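Local coordinates for Tat-secreted protein Rv2525c (Mycobacterium tuberculosis, PDB 4PMR), which may act as a peptidoglycan hydrolase with glycosidase activity, and in vitro cleaves p-nitrophenyl esters, with a preference for the butyrate, at residues T6-A11 against R21-V26; A74-G79 against A107-N112; A80-Q85 against V123-S128; Y141-T146 against W164-G169; S157-H162 against H172-L177. All coordinates share one frame; numbering follows the deposited sequence.

Contact 1 of 5, residues T6-A11 against R21-V26; sequences TLLDYA and RAAGAV
The carbonyl oxygen of Thr6 receives the backbone N-H of Val26: Val26 N lies 2.9 Å from Thr6 O, with an N-H...O angle of 167°, close to straight. A bound water adds a second link, accepting from Thr6 N and donating to Gly24 O, which it meets at 2.8 Å. Apolar contacts fill in around this polar pair. The methyl CB of Ala25 rests 3.7 Å from CG of Leu8, and a group this small lets the loop backbone come close to the strand; the same methyl also touches Thr6 O. The hydroxyl OG1 of Thr6, placed between its own backbone N and carbonyl carbon (chi1 64°), lies against Ala25, with OG1 3.6 Å from Ala25 CA. Farther along, a branch of Leu8 reaches the methyl of Ala23, with CD1 4.2 Å from Ala23 CB. The side chains of Leu7 and Val26 run at a slant to each other and touch through Leu7 CD2 and Val26 CG2. Gly24 ends the preceding helix in a Schellman motif; its positive phi of 87° suits glycine and turns the chain toward the strand. The contact thus lies within a beta-alpha-beta unit, where the chain leaves helix 17-22 and is about to enter strand 27-31, parallel to strand 6-9. Leu7 packs on Ile29 and Ile197, and Leu8 and Ala23 both touch Val187, so strands 27-31, 190-197 and 185-187 all border the joint.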
# COMPACT_ATOMS: atom_id res chain seq x y z
N THR A 6 6.21 -13.77 -2.76
CA THR A 6 6.56 -12.39 -2.44
C THR A 6 6.03 -11.41 -3.49
O THR A 6 5.87 -11.75 -4.67
CB THR A 6 8.10 -12.21 -2.30
OG1 THR A 6 8.75 -12.47 -3.54
CG2 THR A 6 8.73 -13.04 -1.17
N LEU A 7 5.81 -10.17 -3.06
CA LEU A 7 5.42 -9.07 -3.93
C LEU A 7 6.47 -7.97 -3.81
O LEU A 7 6.97 -7.74 -2.71
CB LEU A 7 4.04 -8.49 -3.57
CG LEU A 7 2.86 -9.44 -3.48
CD1 LEU A 7 1.72 -8.79 -2.72
CD2 LEU A 7 2.40 -9.90 -4.87
N LEU A 8 6.76 -7.28 -4.90
CA LEU A 8 7.70 -6.15 -4.89
C LEU A 8 6.92 -4.85 -4.85
O LEU A 8 5.96 -4.71 -5.62
CB LEU A 8 8.59 -6.16 -6.17
CG LEU A 8 9.45 -7.42 -6.46
CD1 LEU A 8 10.23 -7.24 -7.75
CD2 LEU A 8 10.42 -7.75 -5.30
N ASP A 9 7.30 -3.88 -3.98
CA ASP A 9 6.65 -2.55 -3.99
C ASP A 9 7.69 -1.54 -4.43
O ASP A 9 8.88 -1.68 -4.11
CB ASP A 9 5.97 -2.17 -2.65
CG ASP A 9 6.94 -1.80 -1.55
OD1 ASP A 9 7.36 -0.62 -1.50
OD2 ASP A 9 7.33 -2.70 -0.76
N TYR A 10 7.28 -0.56 -5.25
CA TYR A 10 8.18 0.43 -5.84
C TYR A 10 7.39 1.59 -6.43
O TYR A 10 6.25 1.41 -6.91
CB TYR A 10 9.09 -0.20 -6.93
CG TYR A 10 8.35 -1.10 -7.90
CD1 TYR A 10 8.09 -2.44 -7.58
CD2 TYR A 10 7.92 -0.63 -9.14
CE1 TYR A 10 7.41 -3.27 -8.46
CE2 TYR A 10 7.29 -1.48 -10.05
CZ TYR A 10 7.03 -2.79 -9.70
OH TYR A 10 6.35 -3.62 -10.55
N ALA A 11 8.01 2.78 -6.39
CA ALA A 11 7.46 4.04 -6.89
C ALA A 11 8.35 4.73 -7.94
O ALA A 11 7.84 5.60 -8.65
CB ALA A 11 7.24 5.00 -5.73
N ARG A 21 9.21 -11.44 -12.65
CA ARG A 21 9.26 -12.90 -12.68
C ARG A 21 10.66 -13.39 -12.39
O ARG A 21 10.81 -14.25 -11.52
CB ARG A 21 8.78 -13.44 -14.04
CG ARG A 21 7.27 -13.45 -14.23
CD ARG A 21 6.64 -14.69 -13.62
NE ARG A 21 5.19 -14.69 -13.79
CZ ARG A 21 4.34 -15.32 -12.99
NH1 ARG A 21 4.78 -16.01 -11.95
NH2 ARG A 21 3.03 -15.26 -13.22
N ALA A 22 11.68 -12.81 -13.08
CA ALA A 22 13.11 -13.14 -12.92
C ALA A 22 13.58 -12.96 -11.47
O ALA A 22 14.42 -13.75 -11.01
CB ALA A 22 13.96 -12.29 -13.86
N ALA A 23 13.03 -11.96 -10.75
CA ALA A 23 13.34 -11.67 -9.35
C ALA A 23 12.65 -12.67 -8.38
O ALA A 23 12.88 -12.59 -7.18
CB ALA A 23 12.94 -10.24 -9.01
N GLY A 24 11.79 -13.55 -8.90
CA GLY A 24 11.10 -14.57 -8.11
C GLY A 24 9.78 -14.17 -7.47
O GLY A 24 9.12 -15.01 -6.86
N ALA A 25 9.40 -12.88 -7.59
CA ALA A 25 8.13 -12.38 -7.07
C ALA A 25 6.94 -12.88 -7.91
O ALA A 25 7.10 -13.18 -9.10
CB ALA A 25 8.14 -10.86 -7.04
N VAL A 26 5.75 -12.91 -7.31
CA VAL A 26 4.53 -13.38 -7.98
C VAL A 26 3.65 -12.17 -8.36
O VAL A 26 2.54 -12.33 -8.88
CB VAL A 26 3.76 -14.43 -7.14
CG1 VAL A 26 4.59 -15.70 -6.91
CG2 VAL A 26 3.29 -13.85 -5.81
O HOH W 1 7.28 -15.47 -4.84

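Contact 2 of 5, residues A74-G79 against A107-N112; sequences ADWLGG and ASIDDN. With NA (sodium ion), chain C.
In this TIM-barrel-like glycoside hydrolase domain, the loop leading into helix 79-96 packs against the C-terminal end of strand 105-108 and the turn that follows it. The indole of Trp76 is the main bridge. Its NE1 donates to OD2 of Asp111 at 3.0 Å, with an N-H...O angle of 150°. The indole and carboxylate planes are 86° apart, and NE1 approaches OD2 from above the carboxylate plane. With chi1 of 56°, CG of Trp76 is tucked between the backbone N and carbonyl carbon, which brings the pyrrole edge round to Asp111. Tryptophan suits the place because it joins a broad apolar surface to a single N-H donor. Ile109 supplies the apolar partner: its CG2 makes an off-centre CH-pi contact 4.3 Å from the centroid of the five-membered ring, while CD1 lies near Trp76 CD1. On the far side of the contact the main chain takes up a metal, since Gly78 O binds a sodium ion that Ser81 OG and two waters also hold. Tyr125 and Ile122 of helix 115-133 also touch the Trp76 side chain, Tyr125 at its CB end. A water within hydrogen-bonding distance of both Asp75 OD2 and Ser108 O (2.8 Å each) bridges loop and strand, while Asp75 OD2 also accepts from Tyr68 N. Beside the indole bond, the methyl of Ala74 comes close to the same carboxylate oxygen, with CB 3.3 Å from Asp111 OD2.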
# COMPACT_ATOMS: atom_id res chain seq x y z
N ALA A 74 3.07 13.68 5.67
CA ALA A 74 2.36 12.40 5.72
C ALA A 74 0.86 12.63 5.55
O ALA A 74 0.30 13.53 6.16
CB ALA A 74 2.65 11.68 7.03
N ASP A 75 0.23 11.83 4.70
CA ASP A 75 -1.18 11.99 4.34
C ASP A 75 -2.12 12.08 5.54
O ASP A 75 -3.08 12.84 5.50
CB ASP A 75 -1.62 10.82 3.45
CG ASP A 75 -0.85 10.70 2.15
OD1 ASP A 75 -0.40 11.75 1.62
OD2 ASP A 75 -0.71 9.56 1.65
N TRP A 76 -1.84 11.34 6.61
CA TRP A 76 -2.72 11.21 7.78
C TRP A 76 -2.69 12.42 8.72
O TRP A 76 -3.55 12.54 9.60
CB TRP A 76 -2.41 9.91 8.54
CG TRP A 76 -0.99 9.77 8.96
CD1 TRP A 76 0.01 9.12 8.30
CD2 TRP A 76 -0.40 10.29 10.16
NE1 TRP A 76 1.19 9.22 9.00
CE2 TRP A 76 0.96 9.92 10.16
CE3 TRP A 76 -0.90 11.02 11.25
CZ2 TRP A 76 1.84 10.27 11.20
CZ3 TRP A 76 -0.04 11.35 12.30
CH2 TRP A 76 1.32 11.00 12.25
N LEU A 77 -1.72 13.33 8.54
CA LEU A 77 -1.62 14.49 9.42
C LEU A 77 -2.90 15.33 9.43
O LEU A 77 -3.30 15.79 10.49
CB LEU A 77 -0.39 15.34 9.05
CG LEU A 77 0.94 14.63 9.31
CD1 LEU A 77 2.09 15.35 8.63
CD2 LEU A 77 1.18 14.47 10.83
N GLY A 78 -3.57 15.42 8.28
CA GLY A 78 -4.79 16.21 8.12
C GLY A 78 -6.07 15.51 8.52
O GLY A 78 -7.16 16.00 8.20
N GLY A 79 -5.96 14.37 9.20
CA GLY A 79 -7.10 13.62 9.74
C GLY A 79 -8.25 13.34 8.79
O GLY A 79 -8.03 12.87 7.68
N ALA A 107 -4.10 2.16 2.41
CA ALA A 107 -3.73 3.53 2.79
C ALA A 107 -2.40 3.46 3.58
O ALA A 107 -2.24 2.57 4.43
CB ALA A 107 -4.85 4.16 3.63
N SER A 108 -1.43 4.33 3.27
CA SER A 108 -0.13 4.27 3.94
C SER A 108 0.00 5.14 5.17
O SER A 108 -0.37 6.32 5.16
CB SER A 108 1.02 4.63 2.99
OG SER A 108 1.00 3.79 1.85
N ILE A 109 0.54 4.53 6.22
CA ILE A 109 1.02 5.14 7.45
C ILE A 109 2.51 4.86 7.43
O ILE A 109 2.98 3.97 8.13
CB ILE A 109 0.31 4.63 8.75
CG1 ILE A 109 -1.26 4.56 8.59
CG2 ILE A 109 0.77 5.48 9.98
CD1 ILE A 109 -2.05 5.90 8.19
N ASP A 110 3.25 5.56 6.55
CA ASP A 110 4.69 5.38 6.37
C ASP A 110 5.40 6.16 7.48
O ASP A 110 6.12 7.12 7.20
CB ASP A 110 5.11 5.83 4.96
CG ASP A 110 6.61 5.81 4.69
OD1 ASP A 110 7.33 5.00 5.34
OD2 ASP A 110 7.07 6.66 3.90
N ASP A 111 5.16 5.75 8.74
CA ASP A 111 5.60 6.44 9.95
C ASP A 111 5.63 5.52 11.14
O ASP A 111 5.14 4.38 11.07
CB ASP A 111 4.62 7.61 10.25
CG ASP A 111 4.86 8.84 9.40
OD1 ASP A 111 5.89 9.52 9.63
OD2 ASP A 111 4.10 9.06 8.45
N ASN A 112 6.16 6.03 12.25
CA ASN A 112 6.22 5.37 13.55
C ASN A 112 5.45 6.27 14.54
O ASN A 112 6.06 6.97 15.35
CB ASN A 112 7.68 5.12 13.96
CG ASN A 112 7.79 4.29 15.21
OD1 ASN A 112 6.81 3.68 15.66
ND2 ASN A 112 8.96 4.27 15.82
NA NA C . -8.08 18.17 8.22
O HOH W 2 -1.90 7.43 3.08
O HOH W 3 -10.19 17.27 9.08
O HOH W 4 -9.32 20.50 8.39

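Contact 3 of 5, residues A80-Q85 against V123-S128; sequences ASAGVQ and VPYLRS. With NA (sodium ion), chain C.
The phenol ring of Tyr125 leans on the backbone of helix 80-85: the carbonyl carbon of Ala82 lies at its edge, near the ring plane, and CA of Gly83 approaches obliquely, 3.4 Å from Tyr125 CD1. The same ring meets that of Trp129 edge-to-face, with Tyr125 OH bonded to Trp129 NE1. The contact is a close helix-helix pair on the outside of the TIM-barrel-like fold, with axes 7.0 Å apart and crossing at -32°. Glycine suits this spacing: with only hydrogens on its CA, Gly83 lets the two backbones come together. Gly83 CA makes a CA-H...O contact with Tyr125 O, and Ala80 CA a similar one with Pro124 O. Pro124 lies alongside Ala80, their CB atoms 4.0 Å apart. CG of Tyr125 is anti to its backbone N (chi1 -179°), which extends the ring along the neighbouring helix. On the outward side, Ser81 OG binds the sodium ion at 2.3 Å. The polar link between the helices is Ser128, whose OG donates to Ala80 O at 2.8 Å. That oxygen also accepts the helical N-H of Val84, and Val84 N and Ser128 OG reach it from opposite faces of the carbonyl plane.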
# COMPACT_ATOMS: atom_id res chain seq x y z
N ALA A 80 -9.48 13.68 9.21
CA ALA A 80 -10.70 13.36 8.44
C ALA A 80 -10.75 14.00 7.02
O ALA A 80 -11.02 13.28 6.06
CB ALA A 80 -11.92 13.77 9.23
N SER A 81 -10.49 15.32 6.91
CA SER A 81 -10.54 16.02 5.60
C SER A 81 -9.51 15.45 4.64
O SER A 81 -9.81 15.29 3.46
CB SER A 81 -10.37 17.53 5.75
OG SER A 81 -9.04 17.90 6.10
N ALA A 82 -8.30 15.12 5.15
CA ALA A 82 -7.24 14.51 4.34
C ALA A 82 -7.65 13.11 3.90
O ALA A 82 -7.45 12.76 2.73
CB ALA A 82 -5.93 14.45 5.12
N GLY A 83 -8.22 12.33 4.82
CA GLY A 83 -8.69 10.98 4.52
C GLY A 83 -9.68 10.98 3.37
O GLY A 83 -9.57 10.15 2.46
N VAL A 84 -10.60 11.95 3.36
CA VAL A 84 -11.62 12.06 2.30
C VAL A 84 -10.95 12.39 0.95
O VAL A 84 -11.25 11.72 -0.04
CB VAL A 84 -12.74 13.10 2.63
CG1 VAL A 84 -13.67 13.30 1.44
CG2 VAL A 84 -13.55 12.66 3.84
N GLN A 85 -10.05 13.41 0.91
CA GLN A 85 -9.40 13.82 -0.34
C GLN A 85 -8.53 12.69 -0.91
O GLN A 85 -8.67 12.34 -2.08
CB GLN A 85 -8.55 15.10 -0.11
N VAL A 123 -6.90 7.76 13.28
CA VAL A 123 -8.28 7.24 13.44
C VAL A 123 -9.23 8.03 12.49
O VAL A 123 -9.82 7.37 11.63
CB VAL A 123 -8.75 7.28 14.91
CG1 VAL A 123 -10.25 7.00 15.02
CG2 VAL A 123 -7.97 6.29 15.75
N PRO A 124 -9.31 9.39 12.55
CA PRO A 124 -10.22 10.11 11.63
C PRO A 124 -9.81 9.95 10.16
O PRO A 124 -10.68 9.93 9.28
CB PRO A 124 -10.16 11.57 12.10
CG PRO A 124 -8.92 11.69 12.92
CD PRO A 124 -8.71 10.33 13.54
N TYR A 125 -8.48 9.86 9.89
CA TYR A 125 -7.93 9.62 8.56
C TYR A 125 -8.49 8.30 7.97
O TYR A 125 -9.03 8.30 6.87
CB TYR A 125 -6.38 9.58 8.57
CG TYR A 125 -5.77 9.36 7.20
CD1 TYR A 125 -5.82 10.36 6.23
CD2 TYR A 125 -5.15 8.16 6.87
CE1 TYR A 125 -5.27 10.16 4.96
CE2 TYR A 125 -4.57 7.96 5.61
CZ TYR A 125 -4.62 8.98 4.66
OH TYR A 125 -4.15 8.79 3.38
N LEU A 126 -8.40 7.21 8.73
CA LEU A 126 -8.85 5.89 8.32
C LEU A 126 -10.38 5.78 8.28
O LEU A 126 -10.89 5.13 7.36
CB LEU A 126 -8.26 4.77 9.21
CG LEU A 126 -6.73 4.53 9.11
CD1 LEU A 126 -6.28 3.43 10.07
CD2 LEU A 126 -6.26 4.25 7.67
N ARG A 127 -11.11 6.42 9.23
CA ARG A 127 -12.59 6.43 9.21
C ARG A 127 -13.09 7.07 7.91
O ARG A 127 -14.12 6.66 7.34
CB ARG A 127 -13.18 7.19 10.42
CG ARG A 127 -13.10 6.44 11.75
CD ARG A 127 -14.25 6.80 12.68
NE ARG A 127 -14.23 6.01 13.92
CZ ARG A 127 -13.79 6.46 15.09
NH1 ARG A 127 -13.38 7.72 15.22
NH2 ARG A 127 -13.77 5.66 16.15
N SER A 128 -12.36 8.10 7.45
CA SER A 128 -12.66 8.79 6.20
C SER A 128 -12.41 7.89 5.00
O SER A 128 -13.25 7.86 4.10
CB SER A 128 -11.87 10.08 6.10
OG SER A 128 -12.53 11.07 6.87
NA NA C . -8.08 18.17 8.22
O HOH W 3 -10.19 17.27 9.08
O HOH W 4 -9.32 20.50 8.39

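Contact 4 of 5, residues Y141-T146 against W164-G169; sequences YANSKT and WGSPKG
Asn143 and Ser166 form the tightly packed part of this contact, whereas Pro167 and the ring of Trp164 lie on its solvent side. The side-chain amide of Asn143 works in two directions. Its ND2 donates to Trp164 O at 2.9 Å, the acceptor lying in the amide plane, while OD1 accepts from Thr146 N nearly along the C=O axis. Asparagine suits the place because one group offers both a donor and an acceptor. It is the N-cap of helix 144-153, at the point where strand 138-142 of the barrel gives way to the helix. Its CG, held between backbone N and carbonyl carbon at chi1 67°, puts the amide over the first turn. The first N-H of the helix, that of Ser144, is taken by OG of Ser166 at 2.8 Å with an angle of 162°; the same hydroxyl is also hydrogen-bonded to His162 O. Gly165, without a side chain, fits close beside the amide, its CA 3.6 Å from Asn143 ND2. Toward solvent fewer atoms meet, though those that do are close. Lys145 bends at chi3 and passes its CE 3.3 Å from Gly165 O, its ammonium bonding to Asn112 OD1, and CD of Pro167 meets only Ser144 OG, at 3.2 Å.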
# COMPACT_ATOMS: atom_id res chain seq x y z
N TYR A 141 -1.27 0.12 5.57
CA TYR A 141 0.19 -0.14 5.51
C TYR A 141 0.77 0.58 6.72
O TYR A 141 0.69 1.81 6.81
CB TYR A 141 0.82 0.33 4.18
CG TYR A 141 2.34 0.40 4.21
CD1 TYR A 141 3.12 -0.75 4.22
CD2 TYR A 141 2.99 1.63 4.25
CE1 TYR A 141 4.51 -0.69 4.22
CE2 TYR A 141 4.39 1.71 4.29
CZ TYR A 141 5.14 0.55 4.23
OH TYR A 141 6.51 0.67 4.26
N ALA A 142 1.24 -0.19 7.71
CA ALA A 142 1.68 0.38 9.00
C ALA A 142 2.52 -0.60 9.81
O ALA A 142 2.62 -1.76 9.44
CB ALA A 142 0.45 0.80 9.81
N ASN A 143 3.16 -0.13 10.92
CA ASN A 143 3.97 -1.01 11.77
C ASN A 143 3.03 -1.88 12.64
O ASN A 143 1.81 -1.65 12.63
CB ASN A 143 4.99 -0.18 12.62
CG ASN A 143 4.39 0.73 13.70
OD1 ASN A 143 3.30 0.49 14.21
ND2 ASN A 143 5.12 1.75 14.11
N SER A 144 3.57 -2.86 13.38
CA SER A 144 2.78 -3.79 14.19
C SER A 144 1.94 -3.10 15.30
O SER A 144 0.83 -3.55 15.56
CB SER A 144 3.67 -4.86 14.81
OG SER A 144 4.64 -4.24 15.63
N LYS A 145 2.44 -1.98 15.89
CA LYS A 145 1.67 -1.27 16.93
C LYS A 145 0.44 -0.62 16.31
O LYS A 145 -0.65 -0.74 16.88
CB LYS A 145 2.50 -0.20 17.66
CG LYS A 145 3.75 -0.68 18.41
CD LYS A 145 4.64 0.51 18.85
CE LYS A 145 5.06 1.39 17.68
NZ LYS A 145 6.13 2.35 18.03
N THR A 146 0.61 0.06 15.15
CA THR A 146 -0.50 0.76 14.47
C THR A 146 -1.53 -0.25 14.04
O THR A 146 -2.72 -0.01 14.24
CB THR A 146 -0.00 1.65 13.32
OG1 THR A 146 0.99 2.53 13.84
CG2 THR A 146 -1.12 2.47 12.67
N TRP A 164 9.18 -0.18 10.63
CA TRP A 164 9.55 1.03 11.37
C TRP A 164 8.65 1.21 12.62
O TRP A 164 7.55 1.76 12.56
CB TRP A 164 9.50 2.23 10.45
CG TRP A 164 9.93 3.53 11.05
CD1 TRP A 164 10.67 3.72 12.18
CD2 TRP A 164 9.70 4.83 10.50
NE1 TRP A 164 10.85 5.07 12.41
CE2 TRP A 164 10.28 5.77 11.38
CE3 TRP A 164 9.05 5.29 9.34
CZ2 TRP A 164 10.23 7.14 11.14
CZ3 TRP A 164 9.02 6.66 9.09
CH2 TRP A 164 9.59 7.56 9.99
N GLY A 165 9.17 0.74 13.74
CA GLY A 165 8.47 0.76 15.01
C GLY A 165 7.92 -0.61 15.38
O GLY A 165 7.29 -0.75 16.43
N SER A 166 8.14 -1.63 14.53
CA SER A 166 7.71 -2.99 14.84
C SER A 166 8.82 -3.70 15.64
O SER A 166 9.98 -3.54 15.28
CB SER A 166 7.39 -3.77 13.57
OG SER A 166 6.31 -3.20 12.84
N PRO A 167 8.56 -4.48 16.72
CA PRO A 167 9.70 -5.16 17.38
C PRO A 167 10.35 -6.13 16.41
O PRO A 167 9.65 -6.75 15.59
CB PRO A 167 9.06 -5.86 18.59
CG PRO A 167 7.72 -5.20 18.76
CD PRO A 167 7.29 -4.81 17.38
N LYS A 168 11.68 -6.21 16.43
CA LYS A 168 12.46 -7.11 15.57
C LYS A 168 11.91 -8.54 15.66
O LYS A 168 11.75 -9.06 16.77
CB LYS A 168 13.94 -7.06 15.97
CG LYS A 168 14.84 -8.06 15.23
CD LYS A 168 16.27 -7.98 15.72
CE LYS A 168 17.06 -9.20 15.31
NZ LYS A 168 18.44 -9.18 15.88
N GLY A 169 11.62 -9.13 14.49
CA GLY A 169 11.15 -10.50 14.35
C GLY A 169 9.69 -10.75 14.65
O GLY A 169 9.25 -11.90 14.61

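Contact 5 of 5, residues S157-H162 against H172-L177; sequences SYFWQH and HPAAHL
Phe159 O is gripped by two successive backbone N-H groups, those of His176 at 2.8 Å and Leu177 at 3.2 Å, both in the carbonyl plane. Gln161 N then donates to Leu177 O at 2.9 Å. Side chains add two more bonds. Phe159 N donates to ND1 of His176, lying 29° out of the imidazole plane, and the extended Gln161 sends OE1 to His172 N at 2.8 Å along a nearly straight path of 174°. Glutamine has the length to span this distance, and its NE2 is used by Tyr170 O and Asn163 OD1. The backbone bonds pair strand 158-161 with the start of strand 177-179 in parallel, as expected of adjacent strands in a TIM-type barrel; here a type I turn, His172 to Ala175, lies in the connection in place of a helix. ND1 of His172 holds this turn by accepting from Ala174 N, while its NE2 bonds to Asp148. Among the apolar contacts, Trp160 and Leu177 pack on one face of the sheet, with Leu177 CB 3.5 Å from Trp160 CD1 and Leu177 CD1 over the indole face. Phe159, toward helix 144-153, touches the methyl of Ala174 through CD2. The aromatic rings of Tyr158 and His176 meet obliquely, their planes at 44°, and Tyr158 CD2 sits 4.0 Å above the centre of the imidazole.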
# COMPACT_ATOMS: atom_id res chain seq x y z
N SER A 157 -9.62 -3.66 6.88
CA SER A 157 -9.90 -5.08 6.62
C SER A 157 -8.65 -5.83 6.14
O SER A 157 -8.62 -7.05 6.22
CB SER A 157 -11.01 -5.22 5.57
OG SER A 157 -12.24 -4.75 6.09
N TYR A 158 -7.64 -5.09 5.62
CA TYR A 158 -6.37 -5.62 5.10
C TYR A 158 -5.21 -4.93 5.80
O TYR A 158 -5.28 -3.72 5.99
CB TYR A 158 -6.29 -5.39 3.59
CG TYR A 158 -7.31 -6.19 2.81
CD1 TYR A 158 -8.58 -5.69 2.57
CD2 TYR A 158 -7.00 -7.46 2.32
CE1 TYR A 158 -9.52 -6.41 1.84
CE2 TYR A 158 -7.93 -8.18 1.56
CZ TYR A 158 -9.19 -7.67 1.35
OH TYR A 158 -10.09 -8.38 0.60
N PHE A 159 -4.15 -5.68 6.15
CA PHE A 159 -3.02 -5.11 6.88
C PHE A 159 -1.67 -5.54 6.29
O PHE A 159 -1.45 -6.71 6.00
CB PHE A 159 -3.10 -5.46 8.39
CG PHE A 159 -4.40 -5.02 9.01
CD1 PHE A 159 -4.59 -3.70 9.41
CD2 PHE A 159 -5.47 -5.91 9.15
CE1 PHE A 159 -5.81 -3.28 9.94
CE2 PHE A 159 -6.68 -5.51 9.71
CZ PHE A 159 -6.84 -4.19 10.10
N TRP A 160 -0.82 -4.54 6.05
CA TRP A 160 0.49 -4.75 5.48
C TRP A 160 1.51 -4.14 6.46
O TRP A 160 1.60 -2.92 6.62
CB TRP A 160 0.52 -4.16 4.07
CG TRP A 160 1.85 -4.08 3.38
CD1 TRP A 160 2.98 -4.80 3.65
CD2 TRP A 160 2.19 -3.19 2.31
NE1 TRP A 160 4.00 -4.40 2.81
CE2 TRP A 160 3.54 -3.42 1.98
CE3 TRP A 160 1.46 -2.23 1.58
CZ2 TRP A 160 4.20 -2.70 0.97
CZ3 TRP A 160 2.11 -1.48 0.61
CH2 TRP A 160 3.46 -1.74 0.30
N GLN A 161 2.25 -5.00 7.13
CA GLN A 161 3.17 -4.58 8.14
C GLN A 161 4.50 -4.14 7.58
O GLN A 161 5.13 -4.89 6.82
CB GLN A 161 3.40 -5.70 9.17
CG GLN A 161 4.19 -5.20 10.39
CD GLN A 161 4.48 -6.35 11.30
OE1 GLN A 161 3.59 -7.12 11.64
NE2 GLN A 161 5.73 -6.52 11.70
N HIS A 162 4.96 -2.96 8.04
CA HIS A 162 6.31 -2.41 7.81
C HIS A 162 7.08 -2.50 9.13
O HIS A 162 6.45 -2.68 10.18
CB HIS A 162 6.32 -1.02 7.16
CG HIS A 162 5.82 0.13 7.99
ND1 HIS A 162 6.54 0.61 9.06
CD2 HIS A 162 4.79 0.98 7.74
CE1 HIS A 162 5.87 1.66 9.51
NE2 HIS A 162 4.81 1.93 8.74
N HIS A 172 2.62 -9.29 13.12
CA HIS A 172 1.27 -9.20 13.70
C HIS A 172 0.39 -10.29 13.08
O HIS A 172 0.40 -10.42 11.86
CB HIS A 172 0.64 -7.82 13.48
CG HIS A 172 -0.54 -7.56 14.37
ND1 HIS A 172 -1.75 -8.20 14.18
CD2 HIS A 172 -0.64 -6.74 15.45
CE1 HIS A 172 -2.55 -7.77 15.14
NE2 HIS A 172 -1.92 -6.89 15.94
N PRO A 173 -0.36 -11.09 13.88
CA PRO A 173 -1.20 -12.15 13.29
C PRO A 173 -2.30 -11.64 12.35
O PRO A 173 -2.82 -12.42 11.54
CB PRO A 173 -1.80 -12.87 14.51
CG PRO A 173 -1.72 -11.89 15.61
CD PRO A 173 -0.48 -11.07 15.36
N ALA A 174 -2.63 -10.33 12.39
CA ALA A 174 -3.66 -9.80 11.51
C ALA A 174 -3.12 -9.44 10.14
O ALA A 174 -3.92 -9.17 9.25
CB ALA A 174 -4.32 -8.59 12.13
N ALA A 175 -1.77 -9.45 9.95
CA ALA A 175 -1.14 -9.02 8.69
C ALA A 175 -1.35 -10.01 7.52
O ALA A 175 -1.19 -11.22 7.66
CB ALA A 175 0.35 -8.76 8.88
N HIS A 176 -1.73 -9.45 6.39
CA HIS A 176 -1.88 -10.17 5.13
C HIS A 176 -0.53 -10.19 4.43
O HIS A 176 -0.22 -11.14 3.72
CB HIS A 176 -2.93 -9.47 4.24
CG HIS A 176 -4.31 -9.54 4.83
ND1 HIS A 176 -4.70 -8.67 5.84
CD2 HIS A 176 -5.32 -10.40 4.57
CE1 HIS A 176 -5.93 -9.05 6.17
NE2 HIS A 176 -6.34 -10.09 5.43
N LEU A 177 0.25 -9.08 4.60
CA LEU A 177 1.53 -8.85 3.94
C LEU A 177 2.53 -8.33 4.94
O LEU A 177 2.15 -7.59 5.85
CB LEU A 177 1.35 -7.81 2.80
CG LEU A 177 0.28 -8.09 1.71
CD1 LEU A 177 -0.00 -6.81 0.87
CD2 LEU A 177 0.71 -9.25 0.80

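How the contacts relate
Contacts 2 and 5 are buried; contacts 1, 3 and 4 are partly open to solvent. All except contact 3 reach the one sheet, and contact 3 joins two helices outside it. Contacts 2 and 3 share the sodium ion, and Tyr125 packs against both Asp75 and Trp76. Contacts 4 and 5 hold adjacent strands, 138-142 and 158-161, joined by Ala142 with Trp160 and His162, and His162 reaches on to Ile109 of contact 2. Contact 1, about 18 Å from contact 5 between centres, meets it through Leu7 and Leu177. Backbone pairing governs contact 5, side-chain capping contact 4, and small residues the close helices of contact 3.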